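Local structure of transmembrane oligosaccharyl transferase, putative (Archaeoglobus fulgidus, 3VGP) at residues 12-17 against 156-161; 64-69 against 109-114; 103-108 against 129-134. The protein is a putative transmembrane oligosaccharyl transferase of the AglB family, represented here by its C-terminal globular domain. The protein carries 1 engineered substitution. All coordinates share one frame; numbering follows the deposited sequence.

Contact 1 of 3, residues 12-17 against 156-161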
ATOM      1  N   LEU A  12       8.099   1.526   9.093  1.00 25.65           N
ATOM      2  CA  LEU A  12       7.143   2.463   9.666  1.00 27.47           C
ATOM      3  C   LEU A  12       7.848   3.555  10.460  1.00 27.32           C
ATOM      4  O   LEU A  12       7.399   4.699  10.479  1.00 28.21           O
ATOM      5  CB  LEU A  12       6.134   1.724  10.551  1.00 29.35           C
ATOM      6  CG  LEU A  12       5.019   1.003   9.785  1.00 31.23           C
ATOM      7  CD1 LEU A  12       4.304   0.019  10.696  1.00 33.37           C
ATOM      8  CD2 LEU A  12       4.045   2.032   9.225  1.00 31.82           C
ATOM      9  N   GLU A  13       8.957   3.204  11.105  1.00 27.49           N
ATOM     10  CA  GLU A  13       9.721   4.172  11.889  1.00 30.04           C
ATOM     11  C   GLU A  13      10.462   5.150  10.979  1.00 28.66           C
ATOM     12  O   GLU A  13      10.600   6.331  11.302  1.00 29.56           O
ATOM     13  CB  GLU A  13      10.722   3.451  12.797  1.00 33.01           C
ATOM     14  CG  GLU A  13      11.573   4.378  13.652  1.00 38.40           C
ATOM     15  CD  GLU A  13      10.746   5.404  14.409  1.00 41.96           C
ATOM     16  OE1 GLU A  13       9.751   5.013  15.059  1.00 43.05           O
ATOM     17  OE2 GLU A  13      11.096   6.603  14.360  1.00 44.99           O
ATOM     18  N   TRP A  14      10.943   4.655   9.842  1.00 26.68           N
ATOM     19  CA  TRP A  14      11.652   5.502   8.889  1.00 23.11           C
ATOM     20  C   TRP A  14      10.683   6.532   8.313  1.00 22.55           C
ATOM     21  O   TRP A  14      11.037   7.698   8.117  1.00 21.70           O
ATOM     22  CB  TRP A  14      12.225   4.655   7.748  1.00 21.28           C
ATOM     23  CG  TRP A  14      13.005   5.452   6.743  1.00 21.07           C
ATOM     24  CD1 TRP A  14      14.339   5.749   6.780  1.00 20.76           C
ATOM     25  CD2 TRP A  14      12.489   6.075   5.562  1.00 19.88           C
ATOM     26  NE1 TRP A  14      14.685   6.521   5.694  1.00 21.36           N
ATOM     27  CE2 TRP A  14      13.567   6.734   4.930  1.00 20.34           C
ATOM     28  CE3 TRP A  14      11.217   6.142   4.976  1.00 20.26           C
ATOM     29  CZ2 TRP A  14      13.412   7.453   3.738  1.00 21.82           C
ATOM     30  CZ3 TRP A  14      11.062   6.854   3.791  1.00 20.45           C
ATOM     31  CH2 TRP A  14      12.156   7.501   3.186  1.00 19.88           C
HETATM   32  N   MSE A  15       9.457   6.098   8.035  1.00 22.22           N
HETATM   33  CA  MSE A  15       8.457   6.998   7.480  1.00 23.51           C
HETATM   34  C   MSE A  15       7.961   7.998   8.513  1.00 24.77           C
HETATM   35  O   MSE A  15       7.737   9.162   8.194  1.00 26.70           O
HETATM   36  CB  MSE A  15       7.279   6.206   6.915  1.00 23.75           C
HETATM   37  CG  MSE A  15       7.649   5.359   5.713  1.00 23.66           C
HETATM   38 SE   MSE A  15       6.122   4.497   4.927  1.00 34.04          SE
HETATM   39  CE  MSE A  15       5.930   3.068   6.199  1.00 27.34           C
ATOM     40  N   ARG A  16       7.783   7.544   9.748  1.00 27.69           N
ATOM     41  CA  ARG A  16       7.323   8.437  10.805  1.00 29.45           C
ATOM     42  C   ARG A  16       8.349   9.553  10.969  1.00 30.63           C
ATOM     43  O   ARG A  16       7.997  10.725  11.081  1.00 31.78           O
ATOM     44  CB  ARG A  16       7.160   7.670  12.111  1.00 30.97           C
ATOM     45  N   THR A  17       9.624   9.176  10.967  1.00 30.78           N
ATOM     46  CA  THR A  17      10.710  10.136  11.108  1.00 31.31           C
ATOM     47  C   THR A  17      10.698  11.122   9.947  1.00 30.98           C
ATOM     48  O   THR A  17      10.901  12.321  10.131  1.00 30.67           O
ATOM     49  CB  THR A  17      12.076   9.412  11.167  1.00 32.87           C
ATOM     50  OG1 THR A  17      12.130   8.603  12.350  1.00 35.86           O
ATOM     51  CG2 THR A  17      13.223  10.412  11.189  1.00 34.07           C
ATOM     52  N   VAL A 156      10.277  -5.306   2.328  1.00 19.11           N
ATOM     53  CA  VAL A 156       9.311  -4.227   2.492  1.00 18.70           C
ATOM     54  C   VAL A 156       9.863  -3.065   1.668  1.00 19.02           C
ATOM     55  O   VAL A 156      10.970  -2.590   1.927  1.00 21.34           O
ATOM     56  CB  VAL A 156       9.185  -3.790   3.971  1.00 17.44           C
ATOM     57  CG1 VAL A 156       8.141  -2.687   4.103  1.00 19.07           C
ATOM     58  CG2 VAL A 156       8.801  -4.974   4.836  1.00 18.41           C
ATOM     59  N   LYS A 157       9.101  -2.620   0.674  1.00 17.60           N
ATOM     60  CA  LYS A 157       9.545  -1.531  -0.192  1.00 17.38           C
ATOM     61  C   LYS A 157       8.710  -0.273   0.018  1.00 17.78           C
ATOM     62  O   LYS A 157       7.484  -0.336   0.047  1.00 17.95           O
ATOM     63  CB  LYS A 157       9.465  -1.955  -1.662  1.00 16.74           C
ATOM     64  CG  LYS A 157      10.303  -3.178  -2.000  1.00 14.98           C
ATOM     65  CD  LYS A 157      10.257  -3.501  -3.484  1.00 17.63           C
ATOM     66  CE  LYS A 157      11.056  -4.770  -3.782  1.00 21.08           C
ATOM     67  NZ  LYS A 157      11.102  -5.095  -5.230  1.00 23.03           N
ATOM     68  N   ILE A 158       9.386   0.864   0.164  1.00 14.79           N
ATOM     69  CA  ILE A 158       8.708   2.140   0.362  1.00 16.60           C
ATOM     70  C   ILE A 158       8.833   2.979  -0.903  1.00 15.60           C
ATOM     71  O   ILE A 158       9.937   3.262  -1.367  1.00 14.60           O
ATOM     72  CB  ILE A 158       9.312   2.924   1.552  1.00 15.74           C
ATOM     73  CG1 ILE A 158       9.143   2.115   2.842  1.00 16.51           C
ATOM     74  CG2 ILE A 158       8.614   4.276   1.702  1.00 18.09           C
ATOM     75  CD1 ILE A 158       9.765   2.763   4.056  1.00 14.97           C
ATOM     76  N   PHE A 159       7.689   3.360  -1.461  1.00 13.95           N
ATOM     77  CA  PHE A 159       7.640   4.168  -2.672  1.00 13.84           C
ATOM     78  C   PHE A 159       7.113   5.550  -2.324  1.00 16.02           C
ATOM     79  O   PHE A 159       6.188   5.683  -1.528  1.00 15.55           O
ATOM     80  CB  PHE A 159       6.701   3.526  -3.695  1.00 14.20           C
ATOM     81  CG  PHE A 159       7.161   2.181  -4.185  1.00 12.55           C
ATOM     82  CD1 PHE A 159       7.960   2.076  -5.317  1.00 14.62           C
ATOM     83  CD2 PHE A 159       6.799   1.021  -3.508  1.00 14.68           C
ATOM     84  CE1 PHE A 159       8.392   0.838  -5.772  1.00 15.31           C
ATOM     85  CE2 PHE A 159       7.227  -0.225  -3.953  1.00 15.27           C
ATOM     86  CZ  PHE A 159       8.023  -0.319  -5.085  1.00 15.29           C
ATOM     87  N   GLU A 160       7.709   6.580  -2.910  1.00 14.51           N
ATOM     88  CA  GLU A 160       7.235   7.931  -2.663  1.00 15.21           C
ATOM     89  C   GLU A 160       6.410   8.358  -3.867  1.00 16.47           C
ATOM     90  O   GLU A 160       6.762   8.073  -5.014  1.00 16.55           O
ATOM     91  CB  GLU A 160       8.414   8.890  -2.461  1.00 18.11           C
ATOM     92  CG  GLU A 160       7.996  10.324  -2.157  1.00 22.21           C
ATOM     93  CD  GLU A 160       9.152  11.172  -1.652  1.00 25.46           C
ATOM     94  OE1 GLU A 160      10.252  11.086  -2.238  1.00 25.95           O
ATOM     95  OE2 GLU A 160       8.961  11.931  -0.677  1.00 27.17           O
ATOM     96  N   VAL A 161       5.290   9.014  -3.602  1.00 14.32           N
ATOM     97  CA  VAL A 161       4.432   9.495  -4.670  1.00 16.53           C
ATOM     98  C   VAL A 161       5.075  10.757  -5.239  1.00 17.20           C
ATOM     99  O   VAL A 161       5.339  11.709  -4.509  1.00 18.50           O
ATOM    100  CB  VAL A 161       3.033   9.831  -4.131  1.00 16.75           C
ATOM    101  CG1 VAL A 161       2.152  10.355  -5.252  1.00 16.96           C
ATOM    102  CG2 VAL A 161       2.421   8.589  -3.513  1.00 16.33           C
TER
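The indole of Trp14 meets Ile158 obliquely through its six-membered ring, with CE3 of Trp14 3.8 Å from CD1 of Ile158, while CG of Met15, the next residue of the helix, lies at the edge of the indole in its plane. Trp14 and Met15 thus receive the isoleucine together. Met15, present as selenomethionine, and Ile158 approach each other tip to tip. The closest atom of Met15 is nevertheless one within its chain, CG, 3.7 Å from CD1 of Ile158, and SE of Met15 stands 4.1 Å from both CD1 and CG2 of Ile158. The second branch of Ile158 also extends to the indole, with CG2 4.1 Å from CZ3 of Trp14. A bend at the end of the selenomethionine chain (chi3 -78°) carries CE of Met15 back along the helix, to 3.7 Å from CD2 of Leu12. No hydrogen bond joins the two segments; the contact is wholly apolar, and Met15 and Ile158 are both buried. Ala11 also packs on Ile158, Met15 extends to Val90 on the neighbouring strand, and Trp14 reaches Lys151 on the other flanking strand. Helix 6-20 therefore lies over one face of the mixed sheet, with Ile158 of the inner strand 156-161 inserted beneath it, the layered helix-on-sheet packing of an alpha/beta domain.

Contact 2 of 3, residues 64-69 against 109-114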
ATOM      1  N   ASP A  64      -9.290   1.583   0.012  1.00 16.60           N
ATOM      2  CA  ASP A  64      -8.392   2.469  -0.732  1.00 16.24           C
ATOM      3  C   ASP A  64      -7.192   1.670  -1.235  1.00 15.44           C
ATOM      4  O   ASP A  64      -6.850   1.709  -2.415  1.00 16.37           O
ATOM      5  CB  ASP A  64      -7.840   3.599   0.148  1.00 16.66           C
ATOM      6  CG  ASP A  64      -8.859   4.684   0.452  1.00 20.07           C
ATOM      7  OD1 ASP A  64      -9.918   4.735  -0.201  1.00 20.13           O
ATOM      8  OD2 ASP A  64      -8.570   5.505   1.352  1.00 22.10           O
ATOM      9  N   ALA A  65      -6.538   0.962  -0.323  1.00 15.09           N
ATOM     10  CA  ALA A  65      -5.356   0.190  -0.685  1.00 13.39           C
ATOM     11  C   ALA A  65      -5.648  -0.914  -1.695  1.00 14.70           C
ATOM     12  O   ALA A  65      -4.873  -1.128  -2.623  1.00 15.31           O
ATOM     13  CB  ALA A  65      -4.705  -0.393   0.570  1.00 13.19           C
ATOM     14  N   ALA A  66      -6.766  -1.609  -1.523  1.00 15.12           N
ATOM     15  CA  ALA A  66      -7.121  -2.682  -2.443  1.00 15.30           C
ATOM     16  C   ALA A  66      -7.404  -2.138  -3.848  1.00 16.21           C
ATOM     17  O   ALA A  66      -6.938  -2.695  -4.841  1.00 16.82           O
ATOM     18  CB  ALA A  66      -8.333  -3.449  -1.909  1.00 14.71           C
ATOM     19  N   LYS A  67      -8.162  -1.050  -3.937  1.00 14.98           N
ATOM     20  CA  LYS A  67      -8.468  -0.462  -5.237  1.00 17.02           C
ATOM     21  C   LYS A  67      -7.188   0.031  -5.903  1.00 16.06           C
ATOM     22  O   LYS A  67      -7.019  -0.070  -7.119  1.00 17.84           O
ATOM     23  CB  LYS A  67      -9.441   0.709  -5.074  1.00 18.33           C
ATOM     24  CG  LYS A  67     -10.852   0.312  -4.654  1.00 21.93           C
ATOM     25  CD  LYS A  67     -11.601  -0.403  -5.770  1.00 27.49           C
ATOM     26  CE  LYS A  67     -13.059  -0.633  -5.381  1.00 28.71           C
ATOM     27  NZ  LYS A  67     -13.827  -1.350  -6.440  1.00 30.81           N
ATOM     28  N   PHE A  68      -6.288   0.570  -5.092  1.00 15.74           N
ATOM     29  CA  PHE A  68      -5.022   1.090  -5.589  1.00 16.44           C
ATOM     30  C   PHE A  68      -4.136  -0.038  -6.106  1.00 15.88           C
ATOM     31  O   PHE A  68      -3.656   0.007  -7.238  1.00 17.29           O
ATOM     32  CB  PHE A  68      -4.301   1.840  -4.462  1.00 16.05           C
ATOM     33  CG  PHE A  68      -2.919   2.312  -4.824  1.00 17.25           C
ATOM     34  CD1 PHE A  68      -2.714   3.584  -5.342  1.00 16.91           C
ATOM     35  CD2 PHE A  68      -1.822   1.479  -4.642  1.00 17.61           C
ATOM     36  CE1 PHE A  68      -1.436   4.019  -5.672  1.00 19.31           C
ATOM     37  CE2 PHE A  68      -0.540   1.904  -4.971  1.00 19.28           C
ATOM     38  CZ  PHE A  68      -0.349   3.179  -5.487  1.00 16.61           C
ATOM     39  N   PHE A  69      -3.931  -1.057  -5.277  1.00 15.80           N
ATOM     40  CA  PHE A  69      -3.075  -2.170  -5.657  1.00 15.86           C
ATOM     41  C   PHE A  69      -3.589  -2.980  -6.840  1.00 17.05           C
ATOM     42  O   PHE A  69      -2.796  -3.413  -7.677  1.00 18.23           O
ATOM     43  CB  PHE A  69      -2.826  -3.091  -4.453  1.00 13.85           C
ATOM     44  CG  PHE A  69      -1.889  -2.502  -3.418  1.00 14.49           C
ATOM     45  CD1 PHE A  69      -0.716  -1.847  -3.812  1.00 15.00           C
ATOM     46  CD2 PHE A  69      -2.165  -2.618  -2.058  1.00 13.66           C
ATOM     47  CE1 PHE A  69       0.165  -1.319  -2.862  1.00 14.69           C
ATOM     48  CE2 PHE A  69      -1.293  -2.098  -1.098  1.00 15.97           C
ATOM     49  CZ  PHE A  69      -0.125  -1.447  -1.500  1.00 16.59           C
HETATM   50  N   MSE A 109      -7.817  -8.658  -3.370  1.00 16.91           N
HETATM   51  CA  MSE A 109      -8.745  -8.733  -4.491  1.00 18.78           C
HETATM   52  C   MSE A 109     -10.196  -8.748  -4.012  1.00 18.80           C
HETATM   53  O   MSE A 109     -11.043  -8.059  -4.582  1.00 18.47           O
HETATM   54  CB  MSE A 109      -8.467  -9.977  -5.335  1.00 20.97           C
HETATM   55  CG  MSE A 109      -7.206  -9.885  -6.174  1.00 26.20           C
HETATM   56 SE   MSE A 109      -7.098 -11.334  -7.443  1.00 41.19          SE
HETATM   57  CE  MSE A 109      -8.493 -10.742  -8.640  1.00 33.22           C
ATOM     58  N   ARG A 110     -10.483  -9.523  -2.968  1.00 18.71           N
ATOM     59  CA  ARG A 110     -11.843  -9.598  -2.435  1.00 20.29           C
ATOM     60  C   ARG A 110     -12.333  -8.237  -1.954  1.00 20.42           C
ATOM     61  O   ARG A 110     -13.455  -7.832  -2.259  1.00 20.99           O
ATOM     62  CB  ARG A 110     -11.930 -10.595  -1.273  1.00 21.93           C
ATOM     63  CG  ARG A 110     -11.631 -12.033  -1.654  1.00 24.79           C
ATOM     64  CD  ARG A 110     -12.154 -13.009  -0.612  1.00 27.31           C
ATOM     65  NE  ARG A 110     -11.695 -14.368  -0.880  1.00 27.63           N
ATOM     66  CZ  ARG A 110     -10.478 -14.812  -0.582  1.00 29.28           C
ATOM     67  NH1 ARG A 110      -9.602 -14.005   0.001  1.00 30.37           N
ATOM     68  NH2 ARG A 110     -10.134 -16.059  -0.873  1.00 30.01           N
ATOM     69  N   ILE A 111     -11.492  -7.540  -1.197  1.00 22.18           N
ATOM     70  CA  ILE A 111     -11.848  -6.223  -0.676  1.00 22.02           C
ATOM     71  C   ILE A 111     -12.072  -5.232  -1.816  1.00 22.32           C
ATOM     72  O   ILE A 111     -12.900  -4.322  -1.706  1.00 23.22           O
ATOM     73  CB  ILE A 111     -10.750  -5.687   0.271  1.00 24.30           C
ATOM     74  CG1 ILE A 111     -10.655  -6.582   1.508  1.00 27.24           C
ATOM     75  CG2 ILE A 111     -11.052  -4.250   0.672  1.00 23.49           C
ATOM     76  CD1 ILE A 111     -11.933  -6.656   2.320  1.00 29.62           C
ATOM     77  N   ALA A 112     -11.342  -5.416  -2.912  1.00 21.06           N
ATOM     78  CA  ALA A 112     -11.479  -4.545  -4.075  1.00 21.67           C
ATOM     79  C   ALA A 112     -12.754  -4.877  -4.848  1.00 22.56           C
ATOM     80  O   ALA A 112     -13.109  -4.175  -5.797  1.00 23.10           O
ATOM     81  CB  ALA A 112     -10.267  -4.686  -4.989  1.00 20.21           C
ATOM     82  N   GLY A 113     -13.427  -5.954  -4.449  1.00 23.46           N
ATOM     83  CA  GLY A 113     -14.665  -6.336  -5.109  1.00 25.30           C
ATOM     84  C   GLY A 113     -14.575  -7.453  -6.135  1.00 26.92           C
ATOM     85  O   GLY A 113     -15.542  -7.716  -6.854  1.00 29.70           O
ATOM     86  N   TYR A 114     -13.430  -8.118  -6.218  1.00 24.44           N
ATOM     87  CA  TYR A 114     -13.275  -9.203  -7.178  1.00 26.24           C
ATOM     88  C   TYR A 114     -13.654 -10.539  -6.548  1.00 27.47           C
ATOM     89  O   TYR A 114     -13.391 -10.785  -5.371  1.00 27.77           O
ATOM     90  CB  TYR A 114     -11.834  -9.257  -7.698  1.00 24.47           C
ATOM     91  CG  TYR A 114     -11.429  -8.047  -8.506  1.00 24.04           C
ATOM     92  CD1 TYR A 114     -11.814  -7.909  -9.838  1.00 25.57           C
ATOM     93  CD2 TYR A 114     -10.678  -7.023  -7.928  1.00 22.64           C
ATOM     94  CE1 TYR A 114     -11.460  -6.777 -10.576  1.00 25.79           C
ATOM     95  CE2 TYR A 114     -10.322  -5.892  -8.656  1.00 23.29           C
ATOM     96  CZ  TYR A 114     -10.714  -5.776  -9.976  1.00 24.79           C
ATOM     97  OH  TYR A 114     -10.358  -4.659 -10.694  1.00 27.48           O
TER
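Ala66 and Ala112 bring the backbones of the two segments close together, their CA atoms only 5.0 Å apart, where helix 58-69 passes the C-terminal end of helix 105-111. Small side chains permit this approach. CB of Ala66 is 3.8 Å from CB of Ala112 and 3.7 Å from the backbone N of Ala112. Ile111 closes over the same methyl with its CG2 branch, 3.8 Å from CB of Ala66. Beside this apolar patch, Lys67 bends at its second torsion (chi2 -70°) and runs extended from there, which carries its ammonium group across to the other segment. NZ of Lys67 donates to Ala112 O at 3.0 Å. The bond is angled, with 141° at the carbonyl oxygen and the donor tilted 33° from the carbonyl plane. Just beyond the acceptor, Gly113 takes a positive phi, a backbone angle readily adopted by glycine, and completes a Schellman motif: Gly113 N binds Arg110 O, and Tyr114 N binds Met109 O, both at 2.9 Å. Close alanine packing is thus joined to a single polar bond beside it, and the lysine's positive charge, held against a carbonyl at the C-terminal end of a helix, probably interacts favourably with the helix dipole.

Contact 3 of 3, residues 103-108 against 129-134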
ATOM      1  N   THR A 103      -0.026 -15.815   0.689  1.00 21.79           N
ATOM      2  CA  THR A 103      -0.271 -14.520   0.081  1.00 19.58           C
ATOM      3  C   THR A 103      -1.546 -13.847   0.573  1.00 20.08           C
ATOM      4  O   THR A 103      -2.530 -14.507   0.904  1.00 21.03           O
ATOM      5  CB  THR A 103      -0.367 -14.661  -1.446  1.00 19.07           C
ATOM      6  OG1 THR A 103      -0.711 -13.396  -2.022  1.00 18.76           O
ATOM      7  CG2 THR A 103      -1.441 -15.678  -1.819  1.00 18.82           C
ATOM      8  N   LYS A 104      -1.514 -12.519   0.614  1.00 19.64           N
ATOM      9  CA  LYS A 104      -2.662 -11.733   1.035  1.00 18.31           C
ATOM     10  C   LYS A 104      -3.307 -11.099  -0.191  1.00 18.71           C
ATOM     11  O   LYS A 104      -4.296 -10.384  -0.072  1.00 19.47           O
ATOM     12  CB  LYS A 104      -2.226 -10.635   2.015  1.00 19.35           C
ATOM     13  CG  LYS A 104      -1.779 -11.159   3.370  1.00 21.65           C
ATOM     14  CD  LYS A 104      -1.226 -10.045   4.261  1.00 21.41           C
ATOM     15  CE  LYS A 104      -0.774 -10.614   5.601  1.00 26.29           C
ATOM     16  NZ  LYS A 104      -0.228  -9.576   6.514  1.00 26.83           N
ATOM     17  N   PHE A 105      -2.749 -11.357  -1.374  1.00 18.77           N
ATOM     18  CA  PHE A 105      -3.314 -10.767  -2.584  1.00 17.76           C
ATOM     19  C   PHE A 105      -4.761 -11.204  -2.824  1.00 17.06           C
ATOM     20  O   PHE A 105      -5.584 -10.404  -3.265  1.00 17.72           O
ATOM     21  CB  PHE A 105      -2.446 -11.075  -3.807  1.00 16.49           C
ATOM     22  CG  PHE A 105      -2.847 -10.298  -5.030  1.00 16.13           C
ATOM     23  CD1 PHE A 105      -3.437 -10.937  -6.114  1.00 16.71           C
ATOM     24  CD2 PHE A 105      -2.695  -8.914  -5.068  1.00 16.42           C
ATOM     25  CE1 PHE A 105      -3.873 -10.209  -7.219  1.00 17.58           C
ATOM     26  CE2 PHE A 105      -3.133  -8.177  -6.170  1.00 15.46           C
ATOM     27  CZ  PHE A 105      -3.723  -8.832  -7.246  1.00 16.52           C
ATOM     28  N   PRO A 106      -5.096 -12.474  -2.545  1.00 17.57           N
ATOM     29  CA  PRO A 106      -6.495 -12.848  -2.774  1.00 18.40           C
ATOM     30  C   PRO A 106      -7.425 -12.023  -1.877  1.00 17.95           C
ATOM     31  O   PRO A 106      -8.511 -11.629  -2.294  1.00 18.80           O
ATOM     32  CB  PRO A 106      -6.510 -14.336  -2.427  1.00 18.79           C
ATOM     33  CG  PRO A 106      -5.140 -14.779  -2.882  1.00 19.65           C
ATOM     34  CD  PRO A 106      -4.262 -13.670  -2.323  1.00 16.86           C
ATOM     35  N   ALA A 107      -6.990 -11.760  -0.646  1.00 16.45           N
ATOM     36  CA  ALA A 107      -7.781 -10.971   0.292  1.00 18.05           C
ATOM     37  C   ALA A 107      -7.926  -9.557  -0.250  1.00 18.35           C
ATOM     38  O   ALA A 107      -8.997  -8.962  -0.185  1.00 19.89           O
ATOM     39  CB  ALA A 107      -7.105 -10.942   1.670  1.00 19.90           C
ATOM     40  N   ILE A 108      -6.834  -9.022  -0.786  1.00 17.66           N
ATOM     41  CA  ILE A 108      -6.854  -7.683  -1.360  1.00 17.18           C
ATOM     42  C   ILE A 108      -7.859  -7.645  -2.510  1.00 18.42           C
ATOM     43  O   ILE A 108      -8.666  -6.720  -2.610  1.00 16.72           O
ATOM     44  CB  ILE A 108      -5.446  -7.281  -1.870  1.00 15.79           C
ATOM     45  CG1 ILE A 108      -4.526  -7.011  -0.675  1.00 16.88           C
ATOM     46  CG2 ILE A 108      -5.536  -6.065  -2.769  1.00 18.87           C
ATOM     47  CD1 ILE A 108      -3.060  -6.765  -1.047  1.00 15.57           C
ATOM     48  N   ASN A 129      -0.157  -9.988 -12.354  1.00 18.85           N
ATOM     49  CA  ASN A 129       0.891  -9.469 -13.227  1.00 21.43           C
ATOM     50  C   ASN A 129       0.538  -8.223 -14.037  1.00 21.83           C
ATOM     51  O   ASN A 129       1.431  -7.563 -14.569  1.00 23.17           O
ATOM     52  CB  ASN A 129       1.393 -10.564 -14.171  1.00 20.73           C
ATOM     53  CG  ASN A 129       2.090 -11.694 -13.435  1.00 20.57           C
ATOM     54  OD1 ASN A 129       2.639 -11.503 -12.347  1.00 21.81           O
ATOM     55  ND2 ASN A 129       2.089 -12.876 -14.035  1.00 22.63           N
ATOM     56  N   HIS A 130      -0.746  -7.894 -14.140  1.00 21.81           N
ATOM     57  CA  HIS A 130      -1.137  -6.703 -14.889  1.00 23.37           C
ATOM     58  C   HIS A 130      -1.516  -5.531 -13.991  1.00 21.93           C
ATOM     59  O   HIS A 130      -1.978  -4.500 -14.477  1.00 24.13           O
ATOM     60  CB  HIS A 130      -2.309  -7.007 -15.826  1.00 26.51           C
ATOM     61  CG  HIS A 130      -1.957  -7.919 -16.961  1.00 31.06           C
ATOM     62  ND1 HIS A 130      -1.815  -9.280 -16.805  1.00 31.46           N
ATOM     63  CD2 HIS A 130      -1.711  -7.660 -18.267  1.00 33.71           C
ATOM     64  CE1 HIS A 130      -1.498  -9.823 -17.968  1.00 35.16           C
ATOM     65  NE2 HIS A 130      -1.429  -8.863 -18.871  1.00 34.36           N
ATOM     66  N   THR A 131      -1.308  -5.678 -12.686  1.00 20.03           N
ATOM     67  CA  THR A 131      -1.670  -4.620 -11.739  1.00 18.89           C
ATOM     68  C   THR A 131      -0.552  -3.622 -11.487  1.00 17.94           C
ATOM     69  O   THR A 131       0.605  -3.858 -11.829  1.00 17.69           O
ATOM     70  CB  THR A 131      -2.047  -5.196 -10.363  1.00 15.91           C
ATOM     71  OG1 THR A 131      -0.891  -5.814  -9.778  1.00 15.83           O
ATOM     72  CG2 THR A 131      -3.156  -6.227 -10.494  1.00 19.42           C
ATOM     73  N   VAL A 132      -0.916  -2.502 -10.874  1.00 16.74           N
ATOM     74  CA  VAL A 132       0.058  -1.481 -10.527  1.00 16.80           C
ATOM     75  C   VAL A 132       0.958  -2.065  -9.434  1.00 17.01           C
ATOM     76  O   VAL A 132       2.150  -1.751  -9.365  1.00 17.33           O
ATOM     77  CB  VAL A 132      -0.646  -0.201 -10.027  1.00 15.11           C
ATOM     78  CG1 VAL A 132       0.337   0.687  -9.275  1.00 19.76           C
ATOM     79  CG2 VAL A 132      -1.225   0.559 -11.216  1.00 17.48           C
ATOM     80  N   LEU A 133       0.391  -2.925  -8.588  1.00 16.17           N
ATOM     81  CA  LEU A 133       1.175  -3.558  -7.528  1.00 15.42           C
ATOM     82  C   LEU A 133       2.333  -4.338  -8.145  1.00 16.42           C
ATOM     83  O   LEU A 133       3.449  -4.342  -7.611  1.00 15.72           O
ATOM     84  CB  LEU A 133       0.303  -4.497  -6.682  1.00 15.30           C
ATOM     85  CG  LEU A 133       1.011  -5.370  -5.636  1.00 15.73           C
ATOM     86  CD1 LEU A 133       1.936  -4.539  -4.743  1.00 17.09           C
ATOM     87  CD2 LEU A 133      -0.040  -6.080  -4.795  1.00 16.01           C
ATOM     88  N   TYR A 134       2.076  -5.006  -9.266  1.00 15.69           N
ATOM     89  CA  TYR A 134       3.139  -5.759  -9.925  1.00 17.46           C
ATOM     90  C   TYR A 134       4.222  -4.776 -10.364  1.00 17.33           C
ATOM     91  O   TYR A 134       5.412  -4.992 -10.127  1.00 19.83           O
ATOM     92  CB  TYR A 134       2.607  -6.501 -11.158  1.00 18.02           C
ATOM     93  CG  TYR A 134       3.703  -7.165 -11.969  1.00 19.65           C
ATOM     94  CD1 TYR A 134       4.064  -8.495 -11.738  1.00 20.77           C
ATOM     95  CD2 TYR A 134       4.408  -6.450 -12.936  1.00 21.22           C
ATOM     96  CE1 TYR A 134       5.104  -9.096 -12.450  1.00 22.96           C
ATOM     97  CE2 TYR A 134       5.450  -7.039 -13.654  1.00 23.89           C
ATOM     98  CZ  TYR A 134       5.790  -8.361 -13.404  1.00 23.58           C
ATOM     99  OH  TYR A 134       6.811  -8.947 -14.117  1.00 29.12           O
TER
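Phe105 starts toward segment 129-134 at its CB, and its first torsion sets CG anti to the backbone N (chi1 -170°), which directs the ring at Leu133 and Thr131. Along one side of the ring, CD2 of Phe105 comes first, 3.9 Å from CD2 of Leu133, and CE2 of Phe105 follows at 4.0 Å from the same Leu133 atom. The two side chains lie alongside one another and point opposite ways, the methyl meeting the ring obliquely. At the tip, CZ of Phe105 is 4.2 Å from CG2 of Thr131, a looser contact that is again oblique to the ring. Phe128 adds an edge-to-face partner for the phenylalanine ring, and Ile124 and Phe127, also of helix 121-129, touch it as well. Each segment leads into a helix, and in each a threonine hydroxyl makes a capping bond. Thr131 occupies the N-cap position of helix 132-138: its OG1 accepts from Tyr134 N at 3.1 Å, with an N-H...O angle of 150°. The same hydroxyl is hydrogen-bonded to Phe128 O, so its polar end is engaged twice while its methyl faces Phe105. In segment 103-108, Thr103 precedes the turn into helix 105-111, and its OG1 accepts from Phe105 N at 3.0 Å in a straighter bond (161°). That hydroxyl is also bonded to Thr96 O. The backbone of Phe105 is therefore held by a capping bond at the very residue whose ring makes the apolar contact. Leu133, buried like Phe105, packs in addition on Phe69 of helix 58-69.

Contacts 2 and 3 lie side by side, their centres 9 Å apart, and both draw on helix 105-111: contact 3 uses its beginning and contact 2 its end. They touch directly, with Ala66 CB 3.4 Å from Ile108 O and Phe69 O 3.3 Å from Thr131 CB, so helices 58-69, 105-111 and 132-138 form one packed group. Along the chain their segments alternate. Contact 1 lies across the chain's centre from both, its centre about 21 Å from that of contact 2 and 20 Å from that of contact 3, and it joins helix 6-20 to the sheet. Its segments enclose the other two in sequence, bringing near-terminal parts of this globular domain together.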